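PDB 4JZA: uncharacterized protein, which probably removes the 3-phosphate from phosphatidylinositol 3-phosphate, acting as a Legionella phosphoinositide phosphatase in host lipid metabolism. Local coordinates for residues Y670-P673 / E674-L678; R104-A107 / K108-L112; W117-E121 / I122-V126; L678-L681 / V682-L686. All blocks are in the same frame, centred on the assembly; numbering follows the deposited sequence.

Contact 1: residues Y670-P673 / E674-L678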
loop_
_atom_site.group_PDB
_atom_site.type_symbol
_atom_site.label_atom_id
_atom_site.label_comp_id
_atom_site.label_asym_id
_atom_site.label_seq_id
_atom_site.Cartn_x
_atom_site.Cartn_y
_atom_site.Cartn_z
ATOM N N TYR A 670 6.550 -6.180 -20.345
ATOM C CA TYR A 670 5.199 -6.813 -20.386
ATOM C C TYR A 670 4.134 -6.010 -21.145
ATOM O O TYR A 670 3.229 -6.583 -21.737
ATOM C CB TYR A 670 4.621 -7.113 -18.971
ATOM C CG TYR A 670 5.241 -8.305 -18.266
ATOM C CD1 TYR A 670 5.026 -9.610 -18.738
ATOM C CD2 TYR A 670 6.030 -8.131 -17.126
ATOM C CE1 TYR A 670 5.615 -10.698 -18.115
ATOM C CE2 TYR A 670 6.596 -9.207 -16.488
ATOM C CZ TYR A 670 6.394 -10.487 -16.984
ATOM O OH TYR A 670 6.968 -11.571 -16.368
ATOM N N LEU A 671 4.205 -4.692 -21.077
ATOM C CA LEU A 671 3.162 -3.836 -21.674
ATOM C C LEU A 671 2.976 -4.100 -23.189
ATOM O O LEU A 671 3.935 -4.409 -23.906
ATOM C CB LEU A 671 3.495 -2.369 -21.398
ATOM C CG LEU A 671 3.739 -2.066 -19.898
ATOM C CD1 LEU A 671 4.268 -0.650 -19.703
ATOM C CD2 LEU A 671 2.460 -2.278 -19.107
ATOM N N LEU A 672 1.727 -4.054 -23.650
ATOM C CA LEU A 672 1.423 -4.206 -25.068
ATOM C C LEU A 672 1.826 -2.908 -25.780
ATOM O O LEU A 672 1.774 -1.836 -25.164
ATOM C CB LEU A 672 -0.078 -4.496 -25.286
ATOM C CG LEU A 672 -0.576 -5.896 -24.897
ATOM C CD1 LEU A 672 -2.008 -5.847 -24.382
ATOM C CD2 LEU A 672 -0.469 -6.906 -26.027
ATOM N N PRO A 673 2.222 -2.992 -27.073
ATOM C CA PRO A 673 2.618 -1.836 -27.941
ATOM C C PRO A 673 1.640 -0.612 -28.066
ATOM O O PRO A 673 0.523 -0.661 -27.539
ATOM C CB PRO A 673 2.809 -2.505 -29.329
ATOM C CG PRO A 673 3.036 -3.963 -29.070
ATOM C CD PRO A 673 2.261 -4.276 -27.822
ATOM N N GLU A 674 2.022 0.406 -28.855
ATOM C CA GLU A 674 1.415 1.782 -28.805
ATOM C C GLU A 674 -0.106 1.844 -28.586
ATOM O O GLU A 674 -0.541 2.385 -27.562
ATOM C CB GLU A 674 1.802 2.685 -30.014
ATOM C CG GLU A 674 3.281 2.622 -30.397
ATOM C CD GLU A 674 3.818 3.864 -31.112
ATOM O OE1 GLU A 674 3.707 4.990 -30.606
ATOM O OE2 GLU A 674 4.415 3.722 -32.188
ATOM N N LYS A 675 -0.915 1.295 -29.495
ATOM C CA LYS A 675 -2.344 1.359 -29.284
ATOM C C LYS A 675 -3.011 0.003 -29.225
ATOM O O LYS A 675 -4.210 -0.108 -29.330
ATOM C CB LYS A 675 -2.932 2.154 -30.406
ATOM C CG LYS A 675 -2.560 3.617 -30.362
ATOM C CD LYS A 675 -3.459 4.424 -29.439
ATOM C CE LYS A 675 -3.497 5.884 -29.915
ATOM N NZ LYS A 675 -4.313 6.802 -29.058
ATOM N N LYS A 676 -2.240 -1.041 -29.047
ATOM C CA LYS A 676 -2.742 -2.366 -29.312
ATOM C C LYS A 676 -3.887 -2.768 -28.398
ATOM O O LYS A 676 -4.768 -3.522 -28.811
ATOM C CB LYS A 676 -1.595 -3.365 -29.210
ATOM C CG LYS A 676 -2.018 -4.838 -29.266
ATOM C CD LYS A 676 -0.943 -5.735 -29.884
ATOM C CE LYS A 676 -1.489 -7.112 -30.239
ATOM N NZ LYS A 676 -0.360 -7.959 -30.709
ATOM N N LEU A 677 -3.851 -2.295 -27.161
ATOM C CA LEU A 677 -4.799 -2.698 -26.128
ATOM C C LEU A 677 -6.155 -2.037 -26.361
ATOM O O LEU A 677 -7.211 -2.697 -26.290
ATOM C CB LEU A 677 -4.251 -2.353 -24.707
ATOM C CG LEU A 677 -5.201 -2.573 -23.507
ATOM C CD1 LEU A 677 -5.542 -4.050 -23.242
ATOM C CD2 LEU A 677 -4.665 -1.913 -22.258
ATOM N N LEU A 678 -6.108 -0.730 -26.620
ATOM C CA LEU A 678 -7.277 0.071 -26.979
ATOM C C LEU A 678 -8.021 -0.526 -28.162
ATOM O O LEU A 678 -9.225 -0.594 -28.132
ATOM C CB LEU A 678 -6.853 1.492 -27.317
ATOM C CG LEU A 678 -7.988 2.422 -27.764
ATOM C CD1 LEU A 678 -8.989 2.691 -26.689
ATOM C CD2 LEU A 678 -7.475 3.747 -28.251
HETATM O O HOH W 1 -1.386 -0.811 -25.525
#

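Contact 2: residues R104-A107 / K108-L112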
loop_
_atom_site.group_PDB
_atom_site.type_symbol
_atom_site.label_atom_id
_atom_site.label_comp_id
_atom_site.label_asym_id
_atom_site.label_seq_id
_atom_site.Cartn_x
_atom_site.Cartn_y
_atom_site.Cartn_z
ATOM N N ARG A 104 2.596 -11.236 -15.169
ATOM C CA ARG A 104 1.884 -11.012 -16.406
ATOM C C ARG A 104 0.489 -10.473 -16.168
ATOM O O ARG A 104 0.064 -9.581 -16.863
ATOM C CB ARG A 104 1.735 -12.314 -17.188
ATOM C CG ARG A 104 2.942 -12.734 -18.026
ATOM C CD ARG A 104 2.591 -13.882 -18.985
ATOM N NE ARG A 104 3.776 -14.317 -19.749
ATOM C CZ ARG A 104 4.442 -15.461 -19.571
ATOM N NH1 ARG A 104 4.055 -16.339 -18.644
ATOM N NH2 ARG A 104 5.498 -15.731 -20.334
ATOM N N PHE A 105 -0.228 -11.067 -15.222
ATOM C CA PHE A 105 -1.601 -10.686 -14.906
ATOM C C PHE A 105 -1.631 -9.270 -14.337
ATOM O O PHE A 105 -2.486 -8.442 -14.696
ATOM C CB PHE A 105 -2.236 -11.708 -13.946
ATOM C CG PHE A 105 -3.512 -11.240 -13.319
ATOM C CD1 PHE A 105 -4.722 -11.451 -13.948
ATOM C CD2 PHE A 105 -3.502 -10.569 -12.087
ATOM C CE1 PHE A 105 -5.898 -10.998 -13.371
ATOM C CE2 PHE A 105 -4.667 -10.095 -11.508
ATOM C CZ PHE A 105 -5.868 -10.299 -12.161
ATOM N N THR A 106 -0.661 -8.973 -13.498
ATOM C CA THR A 106 -0.646 -7.682 -12.859
ATOM C C THR A 106 -0.387 -6.579 -13.925
ATOM O O THR A 106 -1.073 -5.559 -13.981
ATOM C CB THR A 106 0.392 -7.687 -11.688
ATOM O OG1 THR A 106 0.149 -8.801 -10.796
ATOM C CG2 THR A 106 0.294 -6.409 -10.903
ATOM N N ALA A 107 0.606 -6.802 -14.782
ATOM C CA ALA A 107 0.935 -5.843 -15.864
ATOM C C ALA A 107 -0.253 -5.565 -16.760
ATOM O O ALA A 107 -0.433 -4.446 -17.181
ATOM C CB ALA A 107 2.071 -6.362 -16.712
ATOM N N LYS A 108 -1.060 -6.594 -17.050
ATOM C CA LYS A 108 -2.286 -6.388 -17.771
ATOM C C LYS A 108 -3.202 -5.412 -17.087
ATOM O O LYS A 108 -3.755 -4.590 -17.757
ATOM C CB LYS A 108 -3.020 -7.680 -18.009
ATOM C CG LYS A 108 -2.437 -8.460 -19.174
ATOM C CD LYS A 108 -3.332 -9.657 -19.430
ATOM C CE LYS A 108 -2.750 -10.623 -20.442
ATOM N NZ LYS A 108 -3.215 -12.016 -20.157
ATOM N N LEU A 109 -3.364 -5.489 -15.773
ATOM C CA LEU A 109 -4.260 -4.570 -15.071
ATOM C C LEU A 109 -3.720 -3.176 -15.048
ATOM O O LEU A 109 -4.477 -2.218 -15.220
ATOM C CB LEU A 109 -4.505 -4.977 -13.628
ATOM C CG LEU A 109 -5.112 -6.356 -13.362
ATOM C CD1 LEU A 109 -5.520 -6.409 -11.912
ATOM C CD2 LEU A 109 -6.310 -6.713 -14.188
ATOM N N ILE A 110 -2.425 -3.060 -14.792
ATOM C CA ILE A 110 -1.779 -1.753 -14.664
ATOM C C ILE A 110 -1.941 -0.986 -15.973
ATOM O O ILE A 110 -2.166 0.223 -15.996
ATOM C CB ILE A 110 -0.295 -1.983 -14.297
ATOM C CG1 ILE A 110 -0.216 -2.411 -12.862
ATOM C CG2 ILE A 110 0.588 -0.753 -14.455
ATOM C CD1 ILE A 110 0.985 -3.294 -12.663
ATOM N N GLU A 111 -1.828 -1.717 -17.073
ATOM C CA GLU A 111 -1.789 -1.105 -18.375
ATOM C C GLU A 111 -3.231 -0.647 -18.724
ATOM O O GLU A 111 -3.454 0.469 -19.199
ATOM C CB GLU A 111 -1.087 -2.076 -19.358
ATOM C CG GLU A 111 -1.792 -2.420 -20.642
ATOM C CD GLU A 111 -1.037 -3.421 -21.550
ATOM O OE1 GLU A 111 -1.081 -4.676 -21.275
ATOM O OE2 GLU A 111 -0.480 -2.922 -22.595
ATOM N N LEU A 112 -4.202 -1.510 -18.446
ATOM C CA LEU A 112 -5.605 -1.172 -18.585
ATOM C C LEU A 112 -5.983 0.050 -17.754
ATOM O O LEU A 112 -6.728 0.904 -18.201
ATOM C CB LEU A 112 -6.449 -2.360 -18.176
ATOM C CG LEU A 112 -7.919 -2.101 -18.239
ATOM C CD1 LEU A 112 -8.214 -1.693 -19.666
ATOM C CD2 LEU A 112 -8.695 -3.326 -17.919
#

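Contact 3: residues W117-E121 / I122-V126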
loop_
_atom_site.group_PDB
_atom_site.type_symbol
_atom_site.label_atom_id
_atom_site.label_comp_id
_atom_site.label_asym_id
_atom_site.label_seq_id
_atom_site.Cartn_x
_atom_site.Cartn_y
_atom_site.Cartn_z
ATOM N N TRP A 117 -7.674 5.415 -17.265
ATOM C CA TRP A 117 -7.617 6.590 -16.382
ATOM C C TRP A 117 -6.687 7.665 -16.949
ATOM O O TRP A 117 -6.553 8.738 -16.373
ATOM C CB TRP A 117 -7.190 6.197 -14.945
ATOM C CG TRP A 117 -8.364 5.801 -14.066
ATOM C CD1 TRP A 117 -9.069 6.616 -13.220
ATOM C CD2 TRP A 117 -8.980 4.512 -13.991
ATOM N NE1 TRP A 117 -10.091 5.903 -12.629
ATOM C CE2 TRP A 117 -10.065 4.615 -13.103
ATOM C CE3 TRP A 117 -8.736 3.301 -14.612
ATOM C CZ2 TRP A 117 -10.868 3.538 -12.779
ATOM C CZ3 TRP A 117 -9.549 2.242 -14.322
ATOM C CH2 TRP A 117 -10.605 2.359 -13.394
ATOM N N GLY A 118 -6.049 7.373 -18.079
ATOM C CA GLY A 118 -5.241 8.365 -18.774
ATOM C C GLY A 118 -4.073 8.848 -17.951
ATOM O O GLY A 118 -3.862 10.041 -17.830
ATOM N N CYS A 119 -3.313 7.901 -17.422
ATOM C CA CYS A 119 -2.201 8.190 -16.560
ATOM C C CYS A 119 -1.010 8.597 -17.400
ATOM O O CYS A 119 -0.590 7.829 -18.263
ATOM C CB CYS A 119 -1.834 6.936 -15.754
ATOM S SG CYS A 119 -3.091 6.317 -14.565
ATOM N N SER A 120 -0.430 9.769 -17.139
ATOM C CA SER A 120 0.782 10.191 -17.869
ATOM C C SER A 120 1.926 9.280 -17.571
ATOM O O SER A 120 2.710 9.017 -18.447
ATOM C CB SER A 120 1.214 11.616 -17.536
ATOM O OG SER A 120 0.789 11.923 -16.233
ATOM N N GLU A 121 2.022 8.807 -16.334
ATOM C CA GLU A 121 3.113 7.934 -15.908
ATOM C C GLU A 121 2.520 6.576 -15.504
ATOM O O GLU A 121 1.558 6.547 -14.801
ATOM C CB GLU A 121 3.890 8.622 -14.762
ATOM C CG GLU A 121 5.156 9.393 -15.178
ATOM C CD GLU A 121 6.376 8.468 -15.331
ATOM O OE1 GLU A 121 6.995 8.075 -14.290
ATOM O OE2 GLU A 121 6.704 8.105 -16.488
ATOM N N ILE A 122 3.084 5.458 -15.960
ATOM C CA ILE A 122 2.627 4.117 -15.603
ATOM C C ILE A 122 2.679 3.881 -14.077
ATOM O O ILE A 122 1.909 3.107 -13.542
ATOM C CB ILE A 122 3.481 3.050 -16.338
ATOM C CG1 ILE A 122 2.717 1.739 -16.516
ATOM C CG2 ILE A 122 4.760 2.754 -15.592
ATOM C CD1 ILE A 122 1.764 1.812 -17.682
ATOM N N LYS A 123 3.562 4.571 -13.361
ATOM C CA LYS A 123 3.635 4.405 -11.909
ATOM C C LYS A 123 2.396 4.899 -11.134
ATOM O O LYS A 123 2.134 4.475 -9.997
ATOM C CB LYS A 123 4.918 5.056 -11.348
ATOM C CG LYS A 123 4.784 6.517 -10.977
ATOM C CD LYS A 123 6.146 7.174 -10.779
ATOM C CE LYS A 123 6.834 6.785 -9.473
ATOM N NZ LYS A 123 5.947 6.985 -8.291
ATOM N N GLU A 124 1.645 5.824 -11.724
ATOM C CA GLU A 124 0.415 6.284 -11.085
ATOM C C GLU A 124 -0.614 5.196 -11.216
ATOM O O GLU A 124 -1.463 5.048 -10.360
ATOM C CB GLU A 124 -0.183 7.531 -11.698
ATOM C CG GLU A 124 0.693 8.761 -11.863
ATOM C CD GLU A 124 0.055 9.713 -12.897
ATOM O OE1 GLU A 124 -1.211 9.680 -13.004
ATOM O OE2 GLU A 124 0.783 10.446 -13.635
ATOM N N ALA A 125 -0.543 4.440 -12.292
ATOM C CA ALA A 125 -1.444 3.331 -12.434
ATOM C C ALA A 125 -1.134 2.258 -11.414
ATOM O O ALA A 125 -2.025 1.567 -10.940
ATOM C CB ALA A 125 -1.372 2.756 -13.821
ATOM N N VAL A 126 0.137 2.119 -11.086
ATOM C CA VAL A 126 0.557 1.144 -10.114
ATOM C C VAL A 126 -0.017 1.546 -8.775
ATOM O O VAL A 126 -0.629 0.736 -8.096
ATOM C CB VAL A 126 2.087 1.036 -10.117
ATOM C CG1 VAL A 126 2.609 0.444 -8.819
ATOM C CG2 VAL A 126 2.533 0.209 -11.333
#

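Contact 4: residues L678-L681 / V682-L686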
loop_
_atom_site.group_PDB
_atom_site.type_symbol
_atom_site.label_atom_id
_atom_site.label_comp_id
_atom_site.label_asym_id
_atom_site.label_seq_id
_atom_site.Cartn_x
_atom_site.Cartn_y
_atom_site.Cartn_z
ATOM N N LEU A 678 -6.108 -0.730 -26.620
ATOM C CA LEU A 678 -7.277 0.071 -26.979
ATOM C C LEU A 678 -8.021 -0.526 -28.162
ATOM O O LEU A 678 -9.225 -0.594 -28.132
ATOM C CB LEU A 678 -6.853 1.492 -27.317
ATOM C CG LEU A 678 -7.988 2.422 -27.764
ATOM C CD1 LEU A 678 -8.989 2.691 -26.689
ATOM C CD2 LEU A 678 -7.475 3.747 -28.251
ATOM N N CYS A 679 -7.288 -0.947 -29.189
ATOM C CA CYS A 679 -7.865 -1.598 -30.333
ATOM C C CYS A 679 -8.450 -2.964 -29.965
ATOM O O CYS A 679 -9.511 -3.320 -30.434
ATOM C CB CYS A 679 -6.839 -1.797 -31.442
ATOM S SG CYS A 679 -6.144 -0.275 -32.160
ATOM N N ARG A 680 -7.741 -3.743 -29.169
ATOM C CA ARG A 680 -8.206 -5.075 -28.768
ATOM C C ARG A 680 -9.555 -4.979 -28.068
ATOM O O ARG A 680 -10.463 -5.766 -28.372
ATOM C CB ARG A 680 -7.207 -5.732 -27.841
ATOM C CG ARG A 680 -7.779 -6.918 -27.083
ATOM C CD ARG A 680 -6.703 -7.745 -26.446
ATOM N NE ARG A 680 -5.995 -8.477 -27.486
ATOM C CZ ARG A 680 -4.687 -8.702 -27.473
ATOM N NH1 ARG A 680 -3.915 -8.207 -26.500
ATOM N NH2 ARG A 680 -4.140 -9.376 -28.470
ATOM N N LEU A 681 -9.663 -3.991 -27.177
ATOM C CA LEU A 681 -10.841 -3.783 -26.372
ATOM C C LEU A 681 -11.950 -3.105 -27.144
ATOM O O LEU A 681 -13.127 -3.357 -26.880
ATOM C CB LEU A 681 -10.498 -2.920 -25.139
ATOM C CG LEU A 681 -9.622 -3.540 -24.031
ATOM C CD1 LEU A 681 -9.448 -2.605 -22.831
ATOM C CD2 LEU A 681 -10.191 -4.877 -23.579
ATOM N N VAL A 682 -11.601 -2.212 -28.085
ATOM C CA VAL A 682 -12.613 -1.608 -28.941
ATOM C C VAL A 682 -13.245 -2.699 -29.768
ATOM O O VAL A 682 -14.446 -2.748 -29.902
ATOM C CB VAL A 682 -12.045 -0.481 -29.757
ATOM C CG1 VAL A 682 -12.905 -0.153 -30.964
ATOM C CG2 VAL A 682 -11.911 0.744 -28.886
ATOM N N ALA A 683 -12.470 -3.639 -30.270
ATOM C CA ALA A 683 -13.073 -4.685 -31.067
ATOM C C ALA A 683 -13.962 -5.574 -30.219
ATOM O O ALA A 683 -14.933 -6.115 -30.718
ATOM C CB ALA A 683 -12.028 -5.509 -31.772
ATOM N N ARG A 684 -13.598 -5.775 -28.969
ATOM C CA ARG A 684 -14.370 -6.662 -28.113
ATOM C C ARG A 684 -15.676 -5.968 -27.719
ATOM O O ARG A 684 -16.735 -6.587 -27.739
ATOM C CB ARG A 684 -13.550 -7.166 -26.906
ATOM C CG ARG A 684 -13.085 -8.610 -27.090
ATOM C CD ARG A 684 -11.586 -8.826 -26.911
ATOM N NE ARG A 684 -11.311 -9.371 -25.589
ATOM C CZ ARG A 684 -10.198 -10.010 -25.253
ATOM N NH1 ARG A 684 -9.207 -10.191 -26.125
ATOM N NH2 ARG A 684 -10.081 -10.462 -24.019
ATOM N N GLN A 685 -15.608 -4.679 -27.435
ATOM C CA GLN A 685 -16.825 -3.911 -27.230
ATOM C C GLN A 685 -17.764 -3.862 -28.472
ATOM O O GLN A 685 -18.966 -3.937 -28.320
ATOM C CB GLN A 685 -16.494 -2.502 -26.764
ATOM C CG GLN A 685 -17.686 -1.701 -26.364
ATOM C CD GLN A 685 -17.308 -0.454 -25.597
ATOM O OE1 GLN A 685 -17.760 0.578 -25.880
ATOM N NE2 GLN A 685 -16.418 -0.515 -24.759
ATOM N N LEU A 686 -17.224 -3.780 -29.685
ATOM C CA LEU A 686 -18.053 -3.918 -30.884
ATOM C C LEU A 686 -18.806 -5.256 -30.911
ATOM O O LEU A 686 -19.983 -5.328 -31.250
ATOM C CB LEU A 686 -17.194 -3.767 -32.140
ATOM C CG LEU A 686 -16.923 -2.289 -32.407
ATOM C CD1 LEU A 686 -15.725 -2.047 -33.308
ATOM C CD2 LEU A 686 -18.147 -1.594 -32.988
#

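Contact 1: residues Y670-P673 / E674-L678
Lys676 lies alongside the ring of Pro673 and is crossed by Leu672, and its side chain can be followed atom by atom. CB sits 3.8 Å from Pro673 O and also faces the ring carbon Pro673 CD. The next carbon, CG, stands anti to the backbone N (chi1 171°), which turns the chain back along the proline ring, and meets Leu672 CD2. At Lys676 CD two partners meet the same methylene: Leu672 CD2 at 4.1 Å, with the leucine crossing the lysine chain at about a right angle, and Pro673 CD, whose ring runs alongside and points the same way. The chain stays extended to NZ; the side chain also touches Glu754 and Gln758 of helix 748-761. The backbone here is a beta turn that leads into helix 676-702, with Lys675 at the N-cap position. Lys676 N donates to Pro673 O at 3.2 Å, the N-H pointing almost straight at the oxygen but reaching it from above the carbonyl plane. Water 1 gives Pro673 O a second donor at 2.8 Å, and the same water accepts a weak bond from Leu677 N at 3.3 Å. The other branch of Leu672 packs on the first turn of the helix, CD1 lying 4.1 Å from Leu677 CD1, the two side chains at about a right angle. Just before the turn, Leu672 N is hydrogen-bonded to Glu111 OE2 of helix 95-116.

Contact 2: residues R104-A107 / K108-L112
Phe105 and Leu109, one turn apart on helix 95-116, illustrate the i to i+4 spacing of an alpha helix, where backbone bonds and side-chain packing share a period. The backbone bonds come first. Lys108 N, Leu109 N, Ile110 N and Glu111 N donate in turn to the carbonyl oxygens of Arg104, Phe105, Thr106 and Ala107. The link from Ile110 N to Thr106 O measures 3.0 Å.

Apolar packing follows two faces. On one, the Phe105 ring has CG anti to its own N (chi1 166°), which carries the ring along the helix until CE2 lies 3.8 Å from Leu109 CD1, while Leu109 CG sits over one ring face. Val49 of helix 41-62 lies against this ring, and Val81 of helix 74-87 and Leu129 of helix 122-140 lie against Leu109. On the other, Thr106 and Ile110 meet through methyls and extend the packing to Leu52 of helix 41-62 and to Ile122, Ala125 and Val126 of helix 122-140.

Polar side chains of the first turn find their partners just before it. Arg104 NH1 forms a salt bridge with Glu101. Thr106 divides its two branches: OG1 is hydrogen-bonded to Leu102 O one turn back, whereas CG2 points forward to Ile110 CD1 at 3.6 Å.

Contact 3: residues W117-E121 / I122-V126
The chain turns at Glu121, whose O accepts Glu124 N at 3.2 Å, with the donor well above the carbonyl plane and the N-H...O angle at 151°. Glu124 carries the main polar contact. With CG anti to the carbonyl carbon (chi1 -53°), the extended chain carries its carboxylate back to the loop residues. There OE2 takes two donors: Ser120 OG, at 3.0 Å on the syn lone pair, and Glu121 N, at 3.4 Å in a weak bond. The hydroxyl is the firmer of the two; the amide adds a weak second hold on the same oxygen. The other oxygen, OE1, rests 3.9 Å from Cys119 CB. The surroundings form a helix-loop-helix connection: helix 95-116 closes in a Schellman motif at Gly118, which has positive phi, and the loop then feeds helix 122-140. Ile122 and Ala125 pack back on the helix before the loop, meeting Ala114 and Ile113 respectively. Cys119 approaches Ala125 from the loop side, its SG 4.0 Å from Ala125 CB. The Glu121 chain, bent at chi2, crosses that of Lys123 at a slant, OE1 3.7 Å from Lys123 CD, while Lys123 NZ turns to a salt bridge with Glu127.

Contact 4: residues L678-L681 / V682-L686
Arg680 and Arg684 run side by side along helix 676-702 and point the same way, an i to i+4 pair of like charge. Arg684 bends at chi2 and chi3, which brings its NH1 to 3.5 Å from Arg680 CD, beside the aliphatic part of Arg680. The charged ends stay close as well, with Arg680 NE 3.9 Å from Arg684 NH1 and the guanidinium planes 50° apart. Long, weak ion pairs with Glu754 for Arg680 and with Glu83 for Arg684 would be expected to ease the resulting concentration of positive charge.

Apolar contact lies on another face, where Leu678 CD1 and Val682 CG2 come within 4.1 Å, their chains aligned in the same direction.

The backbone bonds run along the helix axis. Val682 N, Ala683 N, Arg684 N and Gln685 N donate to the oxygens of Leu678, Cys679, Arg680 and Leu681; the bond from Gln685 N to Leu681 O is 2.9 Å long with an N-H...O angle of 169°.

Leu757 touches Val682 and Cys679, Phe794 touches Val682, and Leu77 and Tyr80 meet Leu681. Apolar residues facing helices 748-761, 794-817 and 74-87, with two partly exposed arginines one turn apart, are what is expected of an amphipathic helix packed among other helices.

In the fold
The four contacts form a neighbourhood where early helices of the chain meet helix 676-702. Contact 1 stands at the junction: its centre is about 11 Å from that of contact 2 and about 12 Å from that of contact 4, with which it shares Leu678. Tyr670 packs on Arg104 and Ala107, Leu672 CD1 touches Arg680 NH1 at 3.7 Å, and Leu671 CD1 reaches Ile122 CD1 of contact 3 at 4.1 Å. Contact 2 lies on helix 95-116, and contact 3 spans the following loop and the start of helix 122-140. Leu112 CD1 and Leu681 CD1, 3.5 Å apart, connect contact 2 to contact 4, whereas contacts 3 and 4 remain about 10 Å apart at their nearest atoms.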